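Local coordinates for protein 2-oxoglutarate-dependent dioxygenase tropC (Talaromyces stipitatus, PDB 6XJJ) that acts as a non-haem iron, 2-oxoglutarate-dependent dioxygenase in the biosynthesis of fungal tropolones, at residues Thr244-Gln254 / Phe281-Trp292. Residues are numbered along the deposited sequence; the frame is centred on the assembly and turned at random.
Sequences TDFGCVSILLQ and FVINMGDTMHRW. With FE (Fe (III) ion), chain B.
D245 and N284 meet beside the iron. D245 gives OD1 to the metal at 2.4 Å, while OD2 accepts N284 ND2 at 2.9 Å and, from the opposite face of the carboxylate, S250 OG at 3.0 Å. The hydrogen bond from N284 ND2 is nearly straight (175°), and the amide and carboxylate planes stand 73° apart. N284 delivers ND2 by setting CG between its own N and carbonyl carbon (chi1 59°). An asparagine and a serine suit this second shell, since both can donate to the oxygen turned from the metal and so fix the carboxylate's rotation.

S250 and N284 also form an antiparallel hydrogen-bonded pair, as do L252 and V282 farther along, where the two beta carbons pack. On the sheet's other face, the branched apolar side chains of I251 and I283 meet: I283 bends its CD1 against CG1 and CG2 of I251, and I251 CG2 also meets CB of F281. V249 adds its CG2 beside the methyl of M285.

Beyond the strands, the loop 245-247 covers the start of helix 287-292, with G286 at its N-cap. G286 brings its CA against G247 O, with no side chain in between. F246 O receives both T288 N and OG1, the hydroxyl at 2.9 Å, and D245 O takes D287 N. D287 OD2 uses its syn lone pair for T244 OG1 at 2.8 Å, while its OD1 is bound by S299.

H243 and H302 complete the iron site, the facial triad of this family's double-stranded beta-helix. Strand 311-318 continues the sheet beyond 249-253, meeting a classic bulge at C248 and V249, and F317 touches D245 and S250. Strand 75-79 borders 281-285, and helix 171-204 covers I251, L253 and F281.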
loop_
_atom_site.group_PDB
_atom_site.type_symbol
_atom_site.label_atom_id
_atom_site.label_comp_id
_atom_site.label_asym_id
_atom_site.label_seq_id
_atom_site.Cartn_x
_atom_site.Cartn_y
_atom_site.Cartn_z
ATOM N N THR A 244 1.680 -8.982 -8.451
ATOM C CA THR A 244 0.547 -8.084 -8.318
ATOM C C THR A 244 0.107 -8.086 -6.863
ATOM O O THR A 244 0.357 -9.036 -6.113
ATOM C CB THR A 244 -0.635 -8.497 -9.200
ATOM O OG1 THR A 244 -1.119 -9.780 -8.786
ATOM C CG2 THR A 244 -0.224 -8.560 -10.643
ATOM N N ASP A 245 -0.553 -7.006 -6.469
ATOM C CA ASP A 245 -1.197 -6.950 -5.169
ATOM C C ASP A 245 -2.545 -7.649 -5.270
ATOM O O ASP A 245 -3.235 -7.538 -6.287
ATOM C CB ASP A 245 -1.377 -5.504 -4.718
ATOM C CG ASP A 245 -0.051 -4.788 -4.494
ATOM O OD1 ASP A 245 1.002 -5.456 -4.416
ATOM O OD2 ASP A 245 -0.060 -3.544 -4.396
ATOM N N PHE A 246 -2.914 -8.391 -4.223
ATOM C CA PHE A 246 -4.139 -9.179 -4.312
ATOM C C PHE A 246 -5.380 -8.362 -3.957
ATOM O O PHE A 246 -6.474 -8.665 -4.445
ATOM C CB PHE A 246 -4.058 -10.405 -3.397
ATOM C CG PHE A 246 -5.155 -11.425 -3.637
ATOM C CD1 PHE A 246 -5.008 -12.379 -4.631
ATOM C CD2 PHE A 246 -6.325 -11.428 -2.884
ATOM C CE1 PHE A 246 -5.995 -13.322 -4.871
ATOM C CE2 PHE A 246 -7.321 -12.375 -3.123
ATOM C CZ PHE A 246 -7.150 -13.319 -4.119
ATOM N N GLY A 247 -5.235 -7.327 -3.126
ATOM C CA GLY A 247 -6.377 -6.616 -2.578
ATOM C C GLY A 247 -7.107 -5.688 -3.529
ATOM O O GLY A 247 -7.266 -5.978 -4.719
ATOM N N CYS A 248 -7.571 -4.557 -2.995
ATOM C CA CYS A 248 -8.319 -3.572 -3.763
ATOM C C CYS A 248 -7.482 -2.341 -4.086
ATOM O O CYS A 248 -7.252 -2.041 -5.263
ATOM C CB CYS A 248 -9.582 -3.172 -2.987
ATOM S SG CYS A 248 -10.760 -4.523 -2.679
ATOM N N VAL A 249 -7.015 -1.619 -3.067
ATOM C CA VAL A 249 -6.257 -0.387 -3.245
ATOM C C VAL A 249 -5.010 -0.473 -2.377
ATOM O O VAL A 249 -5.060 -0.995 -1.259
ATOM C CB VAL A 249 -7.099 0.857 -2.883
ATOM C CG1 VAL A 249 -6.275 2.142 -3.040
ATOM C CG2 VAL A 249 -8.369 0.907 -3.737
ATOM N N SER A 250 -3.882 0.004 -2.906
ATOM C CA SER A 250 -2.647 0.103 -2.140
ATOM C C SER A 250 -2.148 1.537 -2.215
ATOM O O SER A 250 -2.255 2.184 -3.263
ATOM C CB SER A 250 -1.569 -0.859 -2.654
ATOM O OG SER A 250 -2.001 -2.210 -2.589
ATOM N N ILE A 251 -1.605 2.028 -1.104
ATOM C CA ILE A 251 -1.124 3.402 -1.000
ATOM C C ILE A 251 0.290 3.343 -0.443
ATOM O O ILE A 251 0.496 2.883 0.687
ATOM C CB ILE A 251 -2.006 4.274 -0.091
ATOM C CG1 ILE A 251 -3.476 4.168 -0.491
ATOM C CG2 ILE A 251 -1.543 5.722 -0.207
ATOM C CD1 ILE A 251 -4.428 4.833 0.478
ATOM N N LEU A 252 1.255 3.834 -1.214
ATOM C CA LEU A 252 2.664 3.687 -0.894
ATOM C C LEU A 252 3.268 5.059 -0.637
ATOM O O LEU A 252 2.962 6.023 -1.347
ATOM C CB LEU A 252 3.416 3.004 -2.046
ATOM C CG LEU A 252 4.917 2.725 -1.942
ATOM C CD1 LEU A 252 5.195 1.567 -0.989
ATOM C CD2 LEU A 252 5.502 2.469 -3.328
ATOM N N LEU A 253 4.127 5.141 0.373
ATOM C CA LEU A 253 4.904 6.339 0.659
ATOM C C LEU A 253 6.372 6.031 0.405
ATOM O O LEU A 253 6.968 5.227 1.130
ATOM C CB LEU A 253 4.696 6.795 2.104
ATOM C CG LEU A 253 5.556 7.967 2.592
ATOM C CD1 LEU A 253 5.260 9.236 1.808
ATOM C CD2 LEU A 253 5.359 8.193 4.082
ATOM N N GLN A 254 6.954 6.667 -0.606
ATOM C CA GLN A 254 8.361 6.452 -0.890
ATOM C C GLN A 254 9.180 7.528 -0.189
ATOM O O GLN A 254 8.646 8.487 0.373
ATOM C CB GLN A 254 8.639 6.485 -2.388
ATOM C CG GLN A 254 7.679 5.734 -3.233
ATOM C CD GLN A 254 8.182 5.657 -4.632
ATOM O OE1 GLN A 254 9.347 5.947 -4.878
ATOM N NE2 GLN A 254 7.269 5.532 -5.575
ATOM N N PHE A 281 1.546 10.178 -2.705
ATOM C CA PHE A 281 1.475 8.753 -2.445
ATOM C C PHE A 281 1.295 8.024 -3.770
ATOM O O PHE A 281 0.660 8.542 -4.696
ATOM C CB PHE A 281 0.315 8.427 -1.503
ATOM C CG PHE A 281 0.421 9.088 -0.162
ATOM C CD1 PHE A 281 1.143 8.499 0.860
ATOM C CD2 PHE A 281 -0.200 10.307 0.073
ATOM C CE1 PHE A 281 1.241 9.104 2.098
ATOM C CE2 PHE A 281 -0.105 10.923 1.309
ATOM C CZ PHE A 281 0.616 10.321 2.324
ATOM N N VAL A 282 1.857 6.816 -3.860
ATOM C CA VAL A 282 1.660 5.963 -5.029
ATOM C C VAL A 282 0.443 5.093 -4.789
ATOM O O VAL A 282 0.347 4.407 -3.765
ATOM C CB VAL A 282 2.892 5.090 -5.317
ATOM C CG1 VAL A 282 2.613 4.147 -6.482
ATOM C CG2 VAL A 282 4.091 5.927 -5.630
ATOM N N ILE A 283 -0.482 5.122 -5.737
ATOM C CA ILE A 283 -1.745 4.411 -5.642
ATOM C C ILE A 283 -1.779 3.397 -6.767
ATOM O O ILE A 283 -1.499 3.740 -7.920
ATOM C CB ILE A 283 -2.938 5.373 -5.762
ATOM C CG1 ILE A 283 -2.822 6.544 -4.780
ATOM C CG2 ILE A 283 -4.247 4.618 -5.586
ATOM C CD1 ILE A 283 -2.776 6.157 -3.342
ATOM N N ASN A 284 -2.108 2.152 -6.439
ATOM C CA ASN A 284 -2.352 1.158 -7.473
ATOM C C ASN A 284 -3.519 0.262 -7.095
ATOM O O ASN A 284 -3.870 0.108 -5.921
ATOM C CB ASN A 284 -1.143 0.271 -7.722
ATOM C CG ASN A 284 -0.725 -0.471 -6.497
ATOM O OD1 ASN A 284 -0.741 0.084 -5.407
ATOM N ND2 ASN A 284 -0.525 -1.770 -6.635
ATOM N N MET A 285 -4.081 -0.363 -8.117
ATOM C CA MET A 285 -5.194 -1.284 -7.976
ATOM C C MET A 285 -4.679 -2.714 -7.803
ATOM O O MET A 285 -3.607 -3.076 -8.300
ATOM C CB MET A 285 -6.083 -1.205 -9.213
ATOM C CG MET A 285 -6.548 0.214 -9.570
ATOM S SD MET A 285 -7.702 0.973 -8.397
ATOM C CE MET A 285 -6.602 1.922 -7.336
ATOM N N GLY A 286 -5.461 -3.527 -7.091
ATOM C CA GLY A 286 -5.151 -4.920 -6.867
ATOM C C GLY A 286 -6.053 -5.851 -7.666
ATOM O O GLY A 286 -6.927 -5.438 -8.426
ATOM N N ASP A 287 -5.821 -7.151 -7.462
ATOM C CA ASP A 287 -6.526 -8.169 -8.236
ATOM C C ASP A 287 -8.016 -8.204 -7.899
ATOM O O ASP A 287 -8.856 -8.393 -8.787
ATOM C CB ASP A 287 -5.889 -9.535 -7.986
ATOM C CG ASP A 287 -4.469 -9.617 -8.505
ATOM O OD1 ASP A 287 -4.099 -8.780 -9.354
ATOM O OD2 ASP A 287 -3.717 -10.502 -8.043
ATOM N N THR A 288 -8.364 -8.043 -6.621
ATOM C CA THR A 288 -9.774 -8.021 -6.239
ATOM C C THR A 288 -10.516 -6.883 -6.930
ATOM O O THR A 288 -11.648 -7.064 -7.391
ATOM C CB THR A 288 -9.902 -7.903 -4.721
ATOM O OG1 THR A 288 -9.284 -9.039 -4.102
ATOM C CG2 THR A 288 -11.360 -7.850 -4.302
ATOM N N MET A 289 -9.899 -5.701 -7.007
ATOM C CA MET A 289 -10.510 -4.609 -7.758
ATOM C C MET A 289 -10.548 -4.930 -9.246
ATOM O O MET A 289 -11.526 -4.611 -9.930
ATOM C CB MET A 289 -9.754 -3.301 -7.510
ATOM C CG MET A 289 -10.398 -2.057 -8.146
ATOM S SD MET A 289 -12.000 -1.611 -7.426
ATOM C CE MET A 289 -11.473 -1.017 -5.829
ATOM N N HIS A 290 -9.484 -5.551 -9.765
ATOM C CA HIS A 290 -9.458 -5.971 -11.162
ATOM C C HIS A 290 -10.680 -6.820 -11.494
ATOM O O HIS A 290 -11.492 -6.466 -12.356
ATOM C CB HIS A 290 -8.196 -6.783 -11.452
ATOM C CG HIS A 290 -7.937 -6.992 -12.911
ATOM N ND1 HIS A 290 -7.241 -6.082 -13.673
ATOM C CD2 HIS A 290 -8.372 -7.945 -13.770
ATOM C CE1 HIS A 290 -7.190 -6.503 -14.923
ATOM N NE2 HIS A 290 -7.880 -7.625 -15.012
ATOM N N ARG A 291 -10.805 -7.972 -10.823
ATOM C CA ARG A 291 -11.914 -8.880 -11.089
ATOM C C ARG A 291 -13.251 -8.210 -10.837
ATOM O O ARG A 291 -14.230 -8.462 -11.549
ATOM C CB ARG A 291 -11.812 -10.121 -10.206
ATOM C CG ARG A 291 -10.654 -11.058 -10.465
ATOM C CD ARG A 291 -10.925 -12.345 -9.711
ATOM N NE ARG A 291 -11.252 -12.083 -8.306
ATOM C CZ ARG A 291 -10.363 -11.906 -7.331
ATOM N NH1 ARG A 291 -9.063 -11.957 -7.591
ATOM N NH2 ARG A 291 -10.783 -11.676 -6.093
ATOM N N TRP A 292 -13.321 -7.380 -9.802
ATOM C CA TRP A 292 -14.603 -6.831 -9.394
ATOM C C TRP A 292 -15.078 -5.766 -10.371
ATOM O O TRP A 292 -16.278 -5.691 -10.659
ATOM C CB TRP A 292 -14.474 -6.399 -7.927
ATOM C CG TRP A 292 -15.577 -5.652 -7.314
ATOM C CD1 TRP A 292 -16.905 -5.763 -7.591
ATOM C CD2 TRP A 292 -15.483 -4.860 -6.121
ATOM N NE1 TRP A 292 -17.635 -4.976 -6.730
ATOM C CE2 TRP A 292 -16.786 -4.427 -5.805
ATOM C CE3 TRP A 292 -14.416 -4.440 -5.315
ATOM C CZ2 TRP A 292 -17.053 -3.590 -4.725
ATOM C CZ3 TRP A 292 -14.682 -3.600 -4.246
ATOM C CH2 TRP A 292 -15.991 -3.185 -3.962
HETATM FE FE FE B . 3.205 -4.469 -4.055
#